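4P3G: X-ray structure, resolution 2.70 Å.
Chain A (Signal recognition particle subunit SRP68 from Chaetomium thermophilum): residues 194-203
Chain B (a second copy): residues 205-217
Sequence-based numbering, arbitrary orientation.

Chain A 194-203: IDPSMRFAAY
Chain B (205-217) AKIPRTLPIATIA

Chain A contributes one face of a helix spanning the whole stretch, 194-203, kinked at Pro A196, whose nitrogen has no hydrogen to bond to the turn before. Chain B answers with two different elements: an irregular segment, 206-212, and the first turn of a helix, 213-217. The helix axes come no nearer than 11.7 Å and their N-to-C directions diverge by 53°, so side chains must bridge the gap. Register is set by two pairs of CA atoms: Arg A199 CA lies 7.5 Å from Leu B211 CA, and Ala A202 CA 7.2 Å from Ile B216 CA. Together the stretches bury 501 Å².

Arg A199 covers the most surface. Its CA-to-CB bond points sideways, but an extended m, t, t chain with chi4 at -81° carries the guanidinium to the chain B loop. There Arg A199 NH1 donates a hydrogen bond to Pro B208 O at 3.2 Å, and Arg A199 NH2 adds a weak one to the same Pro B208 O at 3.3 Å. Arg A199 NH2 also lies 2.7 Å from Arg B209 O. Both carbonyls sit at the edge of the guanidinium, near its plane. The loop presents them after a cis peptide bond between Ile B207 and Pro B208, with Pro B208 at phi/psi -77/150 and Arg B209 at -60/-43. The rule is economical: a long side chain reaches a backbone oxygen, Pro B208 O, while the side chain of Arg B209 starts away from chain A and makes weak bonds from Arg B209 NH1 to Ala B205 O (2.6 Å) and Lys B206 O (3.0 Å).

The faces of the guanidinium are also occupied. Lys B206 CG lies over one and Leu B211 CD1 over the opposite one. Lys B206 follows a helix in a Schellman motif, with phi/psi 55/49; its chi1 is off-well at -99°, and its chain then runs t, t, m. Its amine ends 3.1 Å from Arg A199 NE, measured from Lys B206 NZ. These are two donors of like charge, so the pair is not a hydrogen bond; what lysine offers here is aliphatic cover.

Leu B211, buried and with its CA-to-CB bond directed toward chain A, is the second anchor. At phi/psi -65/129 with a t, p rotamer, it places Leu B211 CD1 3.4 Å from Arg A199 CG and Leu B211 CD2 3.9 Å from Met A198 SE. Its branched end thus meets both the aliphatic part of the arginine and the selenium.

Met A198, modelled as selenomethionine, is the third. Its CA-to-CB bond points toward chain B, and the m, t, p rotamer sets Met A198 CE 3.8 Å from Ile B213 CD1 and 3.8 Å from Ile B216 CG2. An unbranched, flexible chain suits this junction of loop and helix. Pro B212 occupies the N-cap position; one turn on, Ile B216 (m, t) has its CA-to-CB bond directed toward chain A, with Ile B216 CD1 4.2 Å from Ala A202 CB. The small alanine accompanies the close backbone approach here and completes the apolar strip.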

ATOM      1  N   ILE A 194       3.347  18.096  -0.178  1.00 69.49           N
ATOM      2  CA  ILE A 194       2.890  17.128   0.781  1.00 68.25           C
ATOM      3  C   ILE A 194       3.213  15.699   0.341  1.00 66.95           C
ATOM      4  O   ILE A 194       3.849  14.933   1.080  1.00 63.80           O
ATOM      5  CB  ILE A 194       1.397  17.290   1.045  1.00 69.51           C
ATOM      6  CG1 ILE A 194       1.134  18.730   1.477  1.00 68.73           C
ATOM      7  CG2 ILE A 194       0.940  16.292   2.093  1.00 62.09           C
ATOM      8  CD1 ILE A 194      -0.269  18.979   1.906  1.00 70.38           C
ATOM      9  N   ASP A 195       2.795  15.338  -0.863  1.00 64.02           N
ATOM     10  CA  ASP A 195       3.039  13.975  -1.327  1.00 65.88           C
ATOM     11  C   ASP A 195       4.536  13.610  -1.358  1.00 70.72           C
ATOM     12  O   ASP A 195       4.928  12.580  -0.794  1.00 72.72           O
ATOM     13  CB  ASP A 195       2.312  13.721  -2.652  1.00 69.36           C
ATOM     14  CG  ASP A 195       0.801  13.561  -2.464  1.00 75.24           C
ATOM     15  OD1 ASP A 195       0.330  13.684  -1.320  1.00 66.78           O
ATOM     16  OD2 ASP A 195       0.067  13.383  -3.456  1.00 87.19           O
ATOM     17  N   PRO A 196       5.388  14.457  -1.975  1.00 70.56           N
ATOM     18  CA  PRO A 196       6.807  14.090  -2.032  1.00 64.78           C
ATOM     19  C   PRO A 196       7.471  13.989  -0.668  1.00 67.33           C
ATOM     20  O   PRO A 196       8.374  13.163  -0.495  1.00 66.55           O
ATOM     21  CB  PRO A 196       7.423  15.218  -2.837  1.00 64.71           C
ATOM     22  CG  PRO A 196       6.300  15.790  -3.619  1.00 69.15           C
ATOM     23  CD  PRO A 196       5.098  15.650  -2.790  1.00 72.11           C
ATOM     24  N   SER A 197       7.044  14.813   0.280  1.00 68.26           N
ATOM     25  CA  SER A 197       7.638  14.795   1.619  1.00 65.66           C
ATOM     26  C   SER A 197       7.266  13.511   2.312  1.00 66.45           C
ATOM     27  O   SER A 197       8.069  12.892   3.006  1.00 75.09           O
ATOM     28  CB  SER A 197       7.143  15.968   2.458  1.00 61.22           C
ATOM     29  OG  SER A 197       7.430  17.172   1.804  1.00 65.91           O
HETATM   30  N   MSE A 198       6.012  13.132   2.144  1.00 58.14           N
HETATM   31  CA  MSE A 198       5.525  11.951   2.802  1.00 61.60           C
HETATM   32  C   MSE A 198       6.218  10.723   2.232  1.00 66.28           C
HETATM   33  O   MSE A 198       6.649   9.852   2.989  1.00 68.00           O
HETATM   34  CB  MSE A 198       4.029  11.843   2.624  1.00 65.52           C
HETATM   35  CG  MSE A 198       3.255  12.919   3.370  1.00 70.48           C
HETATM   36 SE   MSE A 198       1.368  12.438   3.474  1.00 87.33          SE
HETATM   37  CE  MSE A 198       1.517  11.242   5.020  1.00 54.86           C
ATOM     38  N   ARG A 199       6.339  10.656   0.908  1.00 62.72           N
ATOM     39  CA  ARG A 199       6.967   9.500   0.305  1.00 64.55           C
ATOM     40  C   ARG A 199       8.383   9.344   0.822  1.00 72.28           C
ATOM     41  O   ARG A 199       8.832   8.234   1.090  1.00 82.96           O
ATOM     42  CB  ARG A 199       6.972   9.614  -1.192  1.00 59.95           C
ATOM     43  CG  ARG A 199       5.599   9.485  -1.797  1.00 67.07           C
ATOM     44  CD  ARG A 199       5.738   9.365  -3.285  1.00 78.56           C
ATOM     45  NE  ARG A 199       4.468   9.180  -3.986  1.00 89.82           N
ATOM     46  CZ  ARG A 199       3.834   8.017  -4.104  1.00 86.55           C
ATOM     47  NH1 ARG A 199       4.346   6.913  -3.556  1.00 80.83           N
ATOM     48  NH2 ARG A 199       2.695   7.964  -4.785  1.00 84.73           N
ATOM     49  N   PHE A 200       9.075  10.460   0.981  1.00 67.12           N
ATOM     50  CA  PHE A 200      10.440  10.427   1.464  1.00 66.20           C
ATOM     51  C   PHE A 200      10.502   9.970   2.909  1.00 67.99           C
ATOM     52  O   PHE A 200      11.284   9.072   3.265  1.00 69.95           O
ATOM     53  CB  PHE A 200      11.077  11.802   1.320  1.00 67.21           C
ATOM     54  CG  PHE A 200      12.520  11.835   1.697  1.00 66.45           C
ATOM     55  CD1 PHE A 200      13.491  11.422   0.812  1.00 67.95           C
ATOM     56  CD2 PHE A 200      12.905  12.281   2.956  1.00 65.40           C
ATOM     57  CE1 PHE A 200      14.827  11.445   1.178  1.00 68.73           C
ATOM     58  CE2 PHE A 200      14.238  12.311   3.328  1.00 65.26           C
ATOM     59  CZ  PHE A 200      15.206  11.895   2.429  1.00 65.45           C
ATOM     60  N   ALA A 201       9.702  10.614   3.748  1.00 66.05           N
ATOM     61  CA  ALA A 201       9.689  10.286   5.166  1.00 65.19           C
ATOM     62  C   ALA A 201       9.242   8.846   5.390  1.00 66.53           C
ATOM     63  O   ALA A 201       9.713   8.185   6.311  1.00 71.24           O
ATOM     64  CB  ALA A 201       8.803  11.236   5.925  1.00 64.82           C
ATOM     65  N   ALA A 202       8.314   8.365   4.570  1.00 66.67           N
ATOM     66  CA  ALA A 202       7.826   7.000   4.731  1.00 64.24           C
ATOM     67  C   ALA A 202       8.964   6.048   4.360  1.00 65.13           C
ATOM     68  O   ALA A 202       9.228   5.071   5.053  1.00 66.22           O
ATOM     69  CB  ALA A 202       6.607   6.759   3.879  1.00 56.95           C
ATOM     70  N   TYR A 203       9.682   6.387   3.299  1.00 62.89           N
ATOM     71  CA  TYR A 203      10.858   5.629   2.932  1.00 60.98           C
ATOM     72  C   TYR A 203      11.871   5.603   4.073  1.00 66.83           C
ATOM     73  O   TYR A 203      12.375   4.543   4.427  1.00 73.01           O
ATOM     74  CB  TYR A 203      11.518   6.236   1.711  1.00 62.03           C
ATOM     75  CG  TYR A 203      12.816   5.558   1.406  1.00 66.83           C
ATOM     76  CD1 TYR A 203      12.837   4.246   0.915  1.00 60.98           C
ATOM     77  CD2 TYR A 203      14.029   6.195   1.661  1.00 60.23           C
ATOM     78  CE1 TYR A 203      14.020   3.604   0.663  1.00 58.99           C
ATOM     79  CE2 TYR A 203      15.217   5.558   1.414  1.00 65.16           C
ATOM     80  CZ  TYR A 203      15.218   4.257   0.913  1.00 63.69           C
ATOM     81  OH  TYR A 203      16.417   3.619   0.659  1.00 63.94           O
TER
ATOM     82  N   ALA B 205      10.850   4.861  -8.337  1.00 84.58           N
ATOM     83  CA  ALA B 205       9.888   4.574  -9.402  1.00 84.56           C
ATOM     84  C   ALA B 205       8.504   5.116  -9.085  1.00 85.29           C
ATOM     85  O   ALA B 205       7.619   5.069  -9.930  1.00 91.41           O
ATOM     86  CB  ALA B 205       9.816   3.090  -9.669  1.00 81.45           C
ATOM     87  N   LYS B 206       8.329   5.642  -7.878  1.00 77.58           N
ATOM     88  CA  LYS B 206       7.021   6.071  -7.416  1.00 76.84           C
ATOM     89  C   LYS B 206       5.991   4.941  -7.506  1.00 81.54           C
ATOM     90  O   LYS B 206       4.901   5.100  -8.073  1.00 83.95           O
ATOM     91  CB  LYS B 206       6.554   7.341  -8.129  1.00 79.18           C
ATOM     92  CG  LYS B 206       6.789   8.610  -7.296  1.00 82.38           C
ATOM     93  CD  LYS B 206       6.190   9.857  -7.959  1.00 90.69           C
ATOM     94  CE  LYS B 206       6.457  11.128  -7.141  1.00 99.47           C
ATOM     95  NZ  LYS B 206       5.633  11.302  -5.865  1.00101.03           N
ATOM     96  N   ILE B 207       6.388   3.787  -6.975  1.00 80.92           N
ATOM     97  CA  ILE B 207       5.529   2.617  -6.834  1.00 78.87           C
ATOM     98  C   ILE B 207       5.380   2.337  -5.358  1.00 76.49           C
ATOM     99  O   ILE B 207       6.378   2.124  -4.664  1.00 77.48           O
ATOM    100  CB  ILE B 207       6.105   1.376  -7.525  1.00 75.72           C
ATOM    101  CG1 ILE B 207       6.177   1.605  -9.028  1.00 76.69           C
ATOM    102  CG2 ILE B 207       5.235   0.164  -7.267  1.00 76.76           C
ATOM    103  CD1 ILE B 207       6.859   0.486  -9.747  1.00 81.66           C
ATOM    104  N   PRO B 208       4.134   2.298  -4.868  1.00 74.67           N
ATOM    105  CA  PRO B 208       2.878   2.370  -5.612  1.00 74.69           C
ATOM    106  C   PRO B 208       2.538   3.774  -6.060  1.00 74.76           C
ATOM    107  O   PRO B 208       2.896   4.693  -5.341  1.00 79.94           O
ATOM    108  CB  PRO B 208       1.856   1.931  -4.578  1.00 72.67           C
ATOM    109  CG  PRO B 208       2.455   2.297  -3.275  1.00 67.90           C
ATOM    110  CD  PRO B 208       3.915   2.288  -3.410  1.00 71.28           C
ATOM    111  N   ARG B 209       1.827   3.921  -7.180  1.00 74.02           N
ATOM    112  CA  ARG B 209       1.460   5.226  -7.712  1.00 79.07           C
ATOM    113  C   ARG B 209       0.619   5.953  -6.690  1.00 79.61           C
ATOM    114  O   ARG B 209       0.776   7.148  -6.462  1.00 82.41           O
ATOM    115  CB  ARG B 209       0.637   5.083  -8.986  1.00 89.44           C
ATOM    116  CG  ARG B 209       1.302   4.343 -10.102  1.00 99.24           C
ATOM    117  CD  ARG B 209       2.595   5.014 -10.464  1.00110.00           C
ATOM    118  NE  ARG B 209       3.289   4.288 -11.518  1.00120.17           N
ATOM    119  CZ  ARG B 209       4.578   4.438 -11.781  1.00121.81           C
ATOM    120  NH1 ARG B 209       5.286   5.296 -11.055  1.00121.80           N
ATOM    121  NH2 ARG B 209       5.151   3.741 -12.758  1.00122.66           N
ATOM    122  N   THR B 210      -0.298   5.207  -6.096  1.00 76.13           N
ATOM    123  CA  THR B 210      -1.183   5.723  -5.085  1.00 73.37           C
ATOM    124  C   THR B 210      -0.494   5.718  -3.741  1.00 75.42           C
ATOM    125  O   THR B 210      -0.114   4.667  -3.250  1.00 85.58           O
ATOM    126  CB  THR B 210      -2.463   4.872  -5.017  1.00 75.46           C
ATOM    127  OG1 THR B 210      -3.294   5.153  -6.156  1.00 79.91           O
ATOM    128  CG2 THR B 210      -3.227   5.149  -3.744  1.00 75.60           C
ATOM    129  N   LEU B 211      -0.367   6.881  -3.116  1.00 68.56           N
ATOM    130  CA  LEU B 211       0.246   6.943  -1.801  1.00 64.16           C
ATOM    131  C   LEU B 211      -0.593   6.196  -0.777  1.00 71.19           C
ATOM    132  O   LEU B 211      -1.809   6.404  -0.709  1.00 67.56           O
ATOM    133  CB  LEU B 211       0.358   8.391  -1.343  1.00 66.13           C
ATOM    134  CG  LEU B 211       1.204   8.549  -0.085  1.00 71.55           C
ATOM    135  CD1 LEU B 211       2.655   8.401  -0.413  1.00 82.34           C
ATOM    136  CD2 LEU B 211       0.940   9.850   0.591  1.00 70.06           C
ATOM    137  N   PRO B 212       0.051   5.295  -0.008  1.00 73.20           N
ATOM    138  CA  PRO B 212      -0.536   4.433   1.036  1.00 70.66           C
ATOM    139  C   PRO B 212      -0.909   5.171   2.314  1.00 73.43           C
ATOM    140  O   PRO B 212      -0.419   4.800   3.378  1.00 72.53           O
ATOM    141  CB  PRO B 212       0.598   3.445   1.342  1.00 65.95           C
ATOM    142  CG  PRO B 212       1.853   4.155   0.976  1.00 54.22           C
ATOM    143  CD  PRO B 212       1.474   4.980  -0.243  1.00 60.80           C
ATOM    144  N   ILE B 213      -1.770   6.180   2.222  1.00 76.04           N
ATOM    145  CA  ILE B 213      -2.008   7.118   3.328  1.00 72.65           C
ATOM    146  C   ILE B 213      -2.549   6.476   4.624  1.00 75.19           C
ATOM    147  O   ILE B 213      -2.130   6.865   5.721  1.00 77.30           O
ATOM    148  CB  ILE B 213      -2.946   8.236   2.866  1.00 67.03           C
ATOM    149  CG1 ILE B 213      -3.189   9.256   3.977  1.00 65.06           C
ATOM    150  CG2 ILE B 213      -4.233   7.663   2.398  1.00 59.77           C
ATOM    151  CD1 ILE B 213      -1.936   9.874   4.474  1.00 60.27           C
ATOM    152  N   ALA B 214      -3.400   5.452   4.506  1.00 71.51           N
ATOM    153  CA  ALA B 214      -3.963   4.779   5.687  1.00 65.30           C
ATOM    154  C   ALA B 214      -2.948   3.882   6.392  1.00 67.30           C
ATOM    155  O   ALA B 214      -2.945   3.767   7.629  1.00 69.67           O
ATOM    156  CB  ALA B 214      -5.150   3.975   5.307  1.00 56.37           C
ATOM    157  N   THR B 215      -2.109   3.229   5.601  1.00 58.69           N
ATOM    158  CA  THR B 215      -1.001   2.462   6.141  1.00 66.16           C
ATOM    159  C   THR B 215      -0.034   3.396   6.890  1.00 71.75           C
ATOM    160  O   THR B 215       0.479   3.073   7.967  1.00 74.19           O
ATOM    161  CB  THR B 215      -0.240   1.789   5.010  1.00 63.98           C
ATOM    162  OG1 THR B 215      -1.179   1.142   4.146  1.00 63.15           O
ATOM    163  CG2 THR B 215       0.726   0.804   5.555  1.00 57.73           C
ATOM    164  N   ILE B 216       0.252   4.539   6.272  1.00 70.47           N
ATOM    165  CA  ILE B 216       1.143   5.528   6.860  1.00 70.89           C
ATOM    166  C   ILE B 216       0.526   6.116   8.108  1.00 74.00           C
ATOM    167  O   ILE B 216       1.165   6.157   9.169  1.00 74.32           O
ATOM    168  CB  ILE B 216       1.463   6.625   5.867  1.00 68.18           C
ATOM    169  CG1 ILE B 216       2.482   6.109   4.856  1.00 68.34           C
ATOM    170  CG2 ILE B 216       2.078   7.790   6.582  1.00 77.47           C
ATOM    171  CD1 ILE B 216       2.448   6.842   3.542  1.00 72.86           C
ATOM    172  N   ALA B 217      -0.736   6.529   7.983  1.00 74.61           N
ATOM    173  CA  ALA B 217      -1.458   7.113   9.106  1.00 74.22           C
ATOM    174  C   ALA B 217      -1.470   6.172  10.306  1.00 78.39           C
ATOM    175  O   ALA B 217      -1.152   6.579  11.415  1.00 86.13           O
ATOM    176  CB  ALA B 217      -2.857   7.472   8.706  1.00 69.57           C
TER